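Long-range contacts in oxidoreductase, NAD-binding/iron-sulfur cluster-binding protein (Nitratireductor pacificus pht-3B, PDB 6ZXU), which carries out reductive dehalogenation with a bound cobalamin and two [4Fe-4S] clusters, as a catabolic reductive dehalogenase: residues Arg310-Arg314 and Tyr405-Glu410; Leu677-Arg683 and Gly703-Tyr707. One frame throughout, in Å; residues are numbered along the deposited sequence. Where two conformers were deposited one is given.

Interaction 1 (Arg310-Arg314 and Tyr405-Glu410)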
loop_
_atom_site.group_PDB
_atom_site.type_symbol
_atom_site.label_atom_id
_atom_site.label_comp_id
_atom_site.label_asym_id
_atom_site.label_seq_id
_atom_site.Cartn_x
_atom_site.Cartn_y
_atom_site.Cartn_z
ATOM N N ARG A 310 11.847 4.659 -25.038
ATOM C CA ARG A 310 12.023 3.733 -23.916
ATOM C C ARG A 310 13.394 4.033 -23.209
ATOM O O ARG A 310 14.334 4.500 -23.825
ATOM C CB ARG A 310 11.887 2.278 -24.380
ATOM C CG ARG A 310 10.468 1.913 -24.721
ATOM C CD ARG A 310 10.365 0.583 -25.405
ATOM N NE ARG A 310 10.792 -0.504 -24.531
ATOM C CZ ARG A 310 10.898 -1.758 -24.903
ATOM N NH1 ARG A 310 10.680 -2.082 -26.144
ATOM N NH2 ARG A 310 11.332 -2.672 -24.076
ATOM N N VAL A 311 13.397 3.853 -21.895
ATOM C CA VAL A 311 14.435 4.303 -20.967
ATOM C C VAL A 311 15.105 3.057 -20.377
ATOM O O VAL A 311 14.396 2.039 -20.071
ATOM C CB VAL A 311 13.767 5.126 -19.790
ATOM C CG1 VAL A 311 14.824 5.706 -18.906
ATOM C CG2 VAL A 311 12.895 6.226 -20.403
ATOM N N ALA A 312 16.415 3.056 -20.280
ATOM C CA ALA A 312 17.105 1.986 -19.589
ATOM C C ALA A 312 16.613 1.909 -18.088
ATOM O O ALA A 312 16.392 2.947 -17.468
ATOM C CB ALA A 312 18.623 2.223 -19.630
ATOM N N LYS A 313 16.445 0.716 -17.531
ATOM C CA LYS A 313 16.255 0.581 -16.070
ATOM C C LYS A 313 17.381 1.274 -15.286
ATOM O O LYS A 313 17.180 1.762 -14.217
ATOM C CB LYS A 313 16.211 -0.878 -15.606
ATOM C CG LYS A 313 14.854 -1.421 -15.515
ATOM C CD LYS A 313 14.733 -2.757 -14.847
ATOM C CE LYS A 313 14.766 -2.566 -13.351
ATOM N NZ LYS A 313 14.377 -3.912 -12.780
ATOM N N ARG A 314 18.556 1.292 -15.862
ATOM C CA ARG A 314 19.696 1.950 -15.298
ATOM C C ARG A 314 19.499 3.466 -15.135
ATOM O O ARG A 314 20.255 4.128 -14.381
ATOM C CB ARG A 314 20.937 1.629 -16.155
ATOM C CG ARG A 314 22.254 2.334 -15.773
ATOM C CD ARG A 314 22.795 1.980 -14.369
ATOM N NE ARG A 314 24.063 2.654 -14.202
ATOM C CZ ARG A 314 24.203 3.949 -13.938
ATOM N NH1 ARG A 314 23.151 4.666 -13.693
ATOM N NH2 ARG A 314 25.374 4.523 -13.841
ATOM N N TYR A 405 7.353 -0.613 -21.172
ATOM C CA TYR A 405 8.438 -1.443 -20.719
ATOM C C TYR A 405 9.725 -0.667 -20.757
ATOM O O TYR A 405 9.959 0.138 -21.663
ATOM C CB TYR A 405 8.561 -2.709 -21.576
ATOM C CG TYR A 405 7.416 -3.691 -21.501
ATOM C CD1 TYR A 405 6.222 -3.447 -22.154
ATOM C CD2 TYR A 405 7.545 -4.867 -20.818
ATOM C CE1 TYR A 405 5.187 -4.363 -22.115
ATOM C CE2 TYR A 405 6.525 -5.806 -20.782
ATOM C CZ TYR A 405 5.369 -5.579 -21.432
ATOM O OH TYR A 405 4.381 -6.500 -21.406
ATOM N N TYR A 406 10.597 -0.908 -19.803
ATOM C CA TYR A 406 11.952 -0.385 -19.864
ATOM C C TYR A 406 12.696 -0.921 -21.093
ATOM O O TYR A 406 12.368 -1.967 -21.634
ATOM C CB TYR A 406 12.749 -0.772 -18.636
ATOM C CG TYR A 406 12.327 -0.109 -17.344
ATOM C CD1 TYR A 406 12.656 1.203 -17.096
ATOM C CD2 TYR A 406 11.679 -0.846 -16.345
ATOM C CE1 TYR A 406 12.243 1.794 -15.905
ATOM C CE2 TYR A 406 11.289 -0.280 -15.173
ATOM C CZ TYR A 406 11.576 1.027 -14.960
ATOM O OH TYR A 406 11.247 1.606 -13.741
ATOM N N ALA A 407 13.664 -0.177 -21.555
ATOM C CA ALA A 407 14.441 -0.580 -22.758
ATOM C C ALA A 407 15.372 -1.761 -22.516
ATOM O O ALA A 407 15.513 -2.654 -23.364
ATOM C CB ALA A 407 15.211 0.601 -23.285
ATOM N N SER A 408 15.976 -1.794 -21.340
ATOM C CA SER A 408 17.025 -2.771 -21.001
ATOM C C SER A 408 17.120 -2.901 -19.475
ATOM O O SER A 408 16.720 -1.964 -18.742
ATOM C CB SER A 408 18.369 -2.316 -21.569
ATOM O OG SER A 408 18.767 -1.016 -21.121
ATOM N N ASP A 409 17.602 -4.039 -18.999
ATOM C CA ASP A 409 17.807 -4.238 -17.556
ATOM C C ASP A 409 19.116 -3.570 -17.126
ATOM O O ASP A 409 20.012 -3.264 -17.942
ATOM C CB ASP A 409 17.755 -5.726 -17.174
ATOM C CG ASP A 409 19.084 -6.453 -17.477
ATOM O OD1 ASP A 409 19.368 -6.726 -18.675
ATOM O OD2 ASP A 409 19.858 -6.749 -16.522
ATOM N N GLU A 410 19.237 -3.331 -15.830
ATOM C CA GLU A 410 20.407 -2.592 -15.301
ATOM C C GLU A 410 21.567 -3.511 -14.838
ATOM O O GLU A 410 22.590 -3.035 -14.498
ATOM C CB GLU A 410 19.984 -1.688 -14.132
ATOM C CG GLU A 410 19.718 -2.360 -12.752
ATOM C CD GLU A 410 18.539 -3.347 -12.667
ATOM O OE1 GLU A 410 17.892 -3.655 -13.728
ATOM O OE2 GLU A 410 18.269 -3.809 -11.487
HETATM O O HOH W 1 10.747 2.491 -20.964
HETATM O O HOH W 2 15.413 -4.289 -9.856
#

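Interaction 2 (Leu677-Arg683 and Gly703-Tyr707)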
loop_
_atom_site.group_PDB
_atom_site.type_symbol
_atom_site.label_atom_id
_atom_site.label_comp_id
_atom_site.label_asym_id
_atom_site.label_seq_id
_atom_site.Cartn_x
_atom_site.Cartn_y
_atom_site.Cartn_z
ATOM N N LEU A 677 14.203 24.067 -12.339
ATOM C CA LEU A 677 14.403 22.678 -12.077
ATOM C C LEU A 677 15.195 22.024 -13.245
ATOM O O LEU A 677 15.229 22.543 -14.352
ATOM C CB LEU A 677 13.013 21.988 -11.861
ATOM C CG LEU A 677 12.149 22.575 -10.722
ATOM C CD1 LEU A 677 10.842 21.857 -10.706
ATOM C CD2 LEU A 677 12.797 22.451 -9.313
ATOM N N ALA A 678 15.805 20.875 -12.952
ATOM C CA ALA A 678 16.509 20.078 -13.943
ATOM C C ALA A 678 15.626 18.881 -14.335
ATOM O O ALA A 678 14.874 18.351 -13.485
ATOM C CB ALA A 678 17.818 19.588 -13.398
ATOM N N MET A 679 15.597 18.541 -15.602
ATOM C CA MET A 679 14.870 17.361 -16.073
ATOM C C MET A 679 15.836 16.418 -16.785
ATOM O O MET A 679 16.818 16.863 -17.340
ATOM C CB MET A 679 13.710 17.711 -16.985
ATOM C CG MET A 679 14.084 18.480 -18.195
ATOM S SD MET A 679 12.871 18.544 -19.496
ATOM C CE MET A 679 11.290 18.861 -18.724
ATOM N N TYR A 680 15.519 15.149 -16.797
ATOM C CA TYR A 680 16.432 14.167 -17.336
ATOM C C TYR A 680 15.660 13.244 -18.273
ATOM O O TYR A 680 15.389 12.087 -17.935
ATOM C CB TYR A 680 17.118 13.403 -16.234
ATOM C CG TYR A 680 17.957 14.286 -15.374
ATOM C CD1 TYR A 680 19.178 14.730 -15.790
ATOM C CD2 TYR A 680 17.458 14.800 -14.189
ATOM C CE1 TYR A 680 19.943 15.605 -15.036
ATOM C CE2 TYR A 680 18.184 15.729 -13.438
ATOM C CZ TYR A 680 19.451 16.123 -13.891
ATOM O OH TYR A 680 20.223 17.014 -13.100
ATOM N N PRO A 681 15.349 13.756 -19.485
ATOM C CA PRO A 681 14.739 12.888 -20.477
ATOM C C PRO A 681 15.795 11.929 -20.998
ATOM O O PRO A 681 16.943 12.068 -20.648
ATOM C CB PRO A 681 14.269 13.869 -21.546
ATOM C CG PRO A 681 15.201 15.017 -21.410
ATOM C CD PRO A 681 15.542 15.117 -19.981
ATOM N N PRO A 682 15.405 10.959 -21.866
ATOM C CA PRO A 682 16.382 9.982 -22.359
ATOM C C PRO A 682 17.753 10.499 -22.790
ATOM O O PRO A 682 18.767 9.843 -22.519
ATOM C CB PRO A 682 15.635 9.309 -23.501
ATOM C CG PRO A 682 14.233 9.285 -22.966
ATOM C CD PRO A 682 14.044 10.607 -22.308
ATOM N N ARG A 683 17.828 11.643 -23.413
ATOM C CA ARG A 683 19.149 12.066 -23.781
ATOM C C ARG A 683 20.105 12.324 -22.643
ATOM O O ARG A 683 21.285 12.368 -22.876
ATOM C CB ARG A 683 19.105 13.272 -24.682
ATOM C CG ARG A 683 18.614 14.523 -24.133
ATOM C CD ARG A 683 18.627 15.620 -25.233
ATOM N NE ARG A 683 19.992 16.036 -25.487
ATOM C CZ ARG A 683 20.630 17.002 -24.852
ATOM N NH1 ARG A 683 19.988 17.745 -23.984
ATOM N NH2 ARG A 683 21.936 17.214 -25.065
ATOM N N GLY A 703 20.641 19.379 -17.443
ATOM C CA GLY A 703 19.216 19.166 -17.091
ATOM C C GLY A 703 18.486 20.446 -16.820
ATOM O O GLY A 703 17.316 20.552 -17.158
ATOM N N LEU A 704 19.158 21.446 -16.238
ATOM C CA LEU A 704 18.546 22.761 -16.097
ATOM C C LEU A 704 18.288 23.394 -17.406
ATOM O O LEU A 704 17.212 23.966 -17.647
ATOM C CB LEU A 704 19.434 23.691 -15.218
ATOM C CG LEU A 704 19.568 23.274 -13.734
ATOM C CD1 LEU A 704 20.788 23.916 -13.089
ATOM C CD2 LEU A 704 18.317 23.640 -12.960
ATOM N N ALA A 705 19.252 23.284 -18.327
ATOM C CA ALA A 705 19.077 23.893 -19.684
ATOM C C ALA A 705 18.011 23.163 -20.475
ATOM O O ALA A 705 17.262 23.754 -21.244
ATOM C CB ALA A 705 20.375 23.894 -20.440
ATOM N N GLU A 706 17.948 21.855 -20.313
ATOM C CA GLU A 706 16.933 21.049 -20.956
ATOM C C GLU A 706 15.526 21.450 -20.529
ATOM O O GLU A 706 14.607 21.569 -21.354
ATOM C CB GLU A 706 17.187 19.582 -20.632
ATOM C CG GLU A 706 16.295 18.610 -21.340
ATOM C CD GLU A 706 16.700 18.524 -22.823
ATOM O OE1 GLU A 706 17.824 19.055 -23.156
ATOM O OE2 GLU A 706 15.916 17.952 -23.638
ATOM N N TYR A 707 15.331 21.735 -19.250
ATOM C CA TYR A 707 14.045 22.190 -18.765
ATOM C C TYR A 707 13.668 23.557 -19.331
ATOM O O TYR A 707 12.540 23.716 -19.736
ATOM C CB TYR A 707 14.013 22.184 -17.231
ATOM C CG TYR A 707 12.658 21.928 -16.556
ATOM C CD1 TYR A 707 11.569 22.679 -16.849
ATOM C CD2 TYR A 707 12.542 20.990 -15.597
ATOM C CE1 TYR A 707 10.365 22.510 -16.196
ATOM C CE2 TYR A 707 11.349 20.725 -14.961
ATOM C CZ TYR A 707 10.273 21.492 -15.250
ATOM O OH TYR A 707 9.123 21.208 -14.587
HETATM O O HOH W 3 15.623 24.988 -15.441
#

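Interaction 1 (Arg310-Arg314 and Tyr405-Glu410)
R310 reaches across to the backbone of Y405 and Y406 where two loops of the cobalamin-binding part of this reductive dehalogenase run side by side in nearly the same direction, 24° apart. Its NH2 donates to Y406 O at 2.7 Å; this oxygen lies close to the guanidinium plane and the N-H...O bond is almost straight (168°), although NH2 stands above the plane of that carbonyl. NE takes Y405 O at 3.1 Å in a more bent bond. The bend of the R310 chain at chi3 (64°) turns both donors to the two successive carbonyls, and NH2 also serves I416 O. A bridging water donates to Y405 O and accepts from V311 N, so that carbonyl is doubly used. Further along, A407 N donates to V311 O (2.8 Å) and K313 N to S408 O (3.0 Å), backbone pairs that tie the loops together without regular strand structure; E410 N, by contrast, is buried with no partner.

K313 suits its place because a long aliphatic chain precedes its charge. CG lies over one face of the Y406 ring, 3.5 Å from the centroid, a CH-pi contact with the chain crossing the tyrosine at about a right angle; Y406 OH meanwhile hydrogen-bonds cobalamin. Beyond the ring, the ammonium finds S482 O, and its salt bridge to E410 is long, with K313 NZ 3.6 Å from E410 OE1.

Interaction 2 (Leu677-Arg683 and Gly703-Tyr707)
M679 and Y707 meet where an extended loop crosses helix 700-709. Polar bonds centre on one carbonyl. M679 N donates to G703 O (3.1 Å), the same oxygen that accepts the helical bond from Y707 N; the two donors arrive from opposite faces of the carbonyl plane. A678 CA adds a C-H...O contact to this oxygen. Glycine suits position 703 because a CB there would clash with Y680 CE1 and crowd M679 O and A678 CB. A water donates to both L677 O and L704 O, joining loop and helix again, and Y707 OH is bound to K569 O.

Apolar packing surrounds it. M679 CE lies over one face of the Y707 ring, 4.0 Å from its centroid, swung there by the bend at chi3 (44°), with SD left oblique to the ring in a Met-aromatic contact. L677 CB packs on Y707 CE2 at 3.7 Å, and A678 CB, small enough to lie near the helix backbone, touches L704 CG. P681 CG packs against the E706 chain.

The charged pair lies nearer solvent, R683 being exposed and E706 partly so: R683 NH1 approaches E706 OE1 at 2.7 Å, a salt bridge whose hydrogen bond is weak (121°). The loop is thus held to the helix mainly by the shared G703 carbonyl and methyl-on-ring packing, plus a weakly bonded charged pair, while the buried M679 O finds no partner.

Both segments of interaction 1 precede those of interaction 2 in sequence, and the two centres are about 18 Å apart. They adjoin through packing of V311 CG2 on P682 CG, at 4.2 Å. Interaction 1 joins the loop before helix 317-323 to the loop between strands 394-399 and 422-429; interaction 2 sets the loop after helix 671-674 against helix 700-709. The C-terminal region also reaches interaction 1 directly, since R314 bonds to T691 and A694. Cobalamin is touched by Y406, whereas Y680 of interaction 2 stands about 6 Å from it (nearest side-chain atoms) and meets F317, a cobalamin-binding residue opening the helix that follows 310-314. The late chain thus folds back beside the cofactor pocket.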